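Local coordinates for msDPBB_sym2 protein (Synthetic construct, PDB 7DWW) that is a computationally designed double-psi beta-barrel protein, probably a step toward recreating the core fold of RNA polymerase, at residues Ala10-His13 / Glu14-Gly18. Numbering follows the deposited sequence.
Sequences ALAH and EDDVG
Two hydrogen bonds join H13 and D16, one through the backbone and one through a side chain. In the first, D16 N gives its hydrogen to H13 O at 3.1 Å, closing a beta turn whose middle residues, E14 and D15, have the backbone angles of a type I turn. In the second, D16 OD1 accepts from H13 N at 3.2 Å; the N-H comes from above the carboxylate plane, and at 137° the bond is far from straight. D16 CG stands anti to the carbonyl carbon (chi1 -69°), beside its own backbone N, which lets OD1 reach back to H13 N. A water oxygen lies 2.9 Å from H13 O and donates to it.

The turn lies at the surface of the double-psi barrel, where strand 4-11 ends and the loop toward strand 21-24 begins. Aspartate suits its place because its short chain offers OD1 to H13 N while OD2 is hydrogen-bonded to H56 NE2. With an alanine here, H13 N and H56 NE2 would probably each lose a carboxylate partner.

Van der Waals contact is slight. The H13 side chain runs beside that of D16, its CB 3.5 Å from D16 OD1, with ring and carboxylate planes 49° apart; histidine suits this position because its flat ring also meets that of H56. The small methyl of A12 fits beside D16 OD1, CB 4.1 Å away.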
loop_
_atom_site.group_PDB
_atom_site.type_symbol
_atom_site.label_atom_id
_atom_site.label_comp_id
_atom_site.label_asym_id
_atom_site.label_seq_id
_atom_site.Cartn_x
_atom_site.Cartn_y
_atom_site.Cartn_z
ATOM N N ALA A 10 4.478 -0.004 5.969
ATOM C CA ALA A 10 5.454 -1.013 6.354
ATOM C C ALA A 10 6.334 -1.363 5.162
ATOM O O ALA A 10 5.978 -1.128 4.017
ATOM C CB ALA A 10 4.794 -2.289 6.879
ATOM N N LEU A 11 7.497 -1.908 5.463
ATOM C CA LEU A 11 8.518 -2.171 4.461
ATOM C C LEU A 11 8.254 -3.500 3.740
ATOM O O LEU A 11 8.017 -4.526 4.386
ATOM C CB LEU A 11 9.878 -2.158 5.145
ATOM C CG LEU A 11 11.131 -2.399 4.315
ATOM C CD1 LEU A 11 11.252 -1.309 3.263
ATOM C CD2 LEU A 11 12.372 -2.427 5.188
ATOM N N ALA A 12 8.230 -3.457 2.405
ATOM C CA ALA A 12 8.073 -4.670 1.615
ATOM C C ALA A 12 9.174 -5.675 1.933
ATOM O O ALA A 12 10.318 -5.313 2.206
ATOM C CB ALA A 12 8.097 -4.324 0.117
ATOM N N HIS A 13 8.829 -6.936 1.795
ATOM C CA HIS A 13 9.786 -8.055 1.941
ATOM C C HIS A 13 10.772 -7.951 0.785
ATOM O O HIS A 13 10.389 -7.482 -0.252
ATOM C CB HIS A 13 9.010 -9.375 2.052
ATOM C CG HIS A 13 8.277 -9.483 3.350
ATOM N ND1 HIS A 13 7.147 -10.231 3.512
ATOM C CD2 HIS A 13 8.526 -8.930 4.553
ATOM C CE1 HIS A 13 6.735 -10.138 4.754
ATOM N NE2 HIS A 13 7.571 -9.353 5.409
ATOM N N GLU A 14 12.008 -8.399 0.962
ATOM C CA GLU A 14 13.030 -8.203 -0.102
ATOM C C GLU A 14 12.923 -9.195 -1.262
ATOM O O GLU A 14 13.725 -9.098 -2.150
ATOM C CB GLU A 14 14.423 -8.115 0.491
ATOM C CG GLU A 14 15.067 -6.784 0.197
ATOM C CD GLU A 14 15.735 -6.752 -1.158
ATOM O OE1 GLU A 14 15.950 -5.681 -1.658
ATOM O OE2 GLU A 14 16.051 -7.801 -1.677
ATOM N N ASP A 15 12.012 -10.162 -1.214
ATOM C CA ASP A 15 11.872 -10.943 -2.468
ATOM C C ASP A 15 10.624 -10.406 -3.198
ATOM O O ASP A 15 10.491 -10.594 -4.410
ATOM C CB ASP A 15 12.041 -12.465 -2.274
ATOM C CG ASP A 15 12.667 -13.298 -3.398
ATOM O OD1 ASP A 15 12.186 -13.195 -4.564
ATOM O OD2 ASP A 15 13.590 -14.052 -3.124
ATOM N N ASP A 16 9.823 -9.567 -2.541
ATOM C CA ASP A 16 8.662 -8.925 -3.205
ATOM C C ASP A 16 9.175 -8.150 -4.426
ATOM O O ASP A 16 9.996 -7.263 -4.210
ATOM C CB ASP A 16 7.904 -8.034 -2.222
ATOM C CG ASP A 16 7.179 -8.789 -1.133
ATOM O OD1 ASP A 16 6.663 -8.141 -0.223
ATOM O OD2 ASP A 16 7.137 -10.013 -1.219
ATOM N N VAL A 17 8.746 -8.511 -5.646
ATOM C CA VAL A 17 9.175 -7.810 -6.885
ATOM C C VAL A 17 8.106 -6.776 -7.235
ATOM O O VAL A 17 6.942 -7.060 -6.991
ATOM C CB VAL A 17 9.345 -8.806 -8.039
ATOM C CG1 VAL A 17 10.578 -9.667 -7.862
ATOM C CG2 VAL A 17 8.098 -9.652 -8.193
ATOM N N GLY A 18 8.515 -5.666 -7.826
ATOM C CA GLY A 18 7.600 -4.592 -8.196
ATOM C C GLY A 18 7.882 -3.363 -7.382
ATOM O O GLY A 18 7.296 -3.200 -6.358
HETATM O O HOH W 1 11.467 -5.346 -1.827
#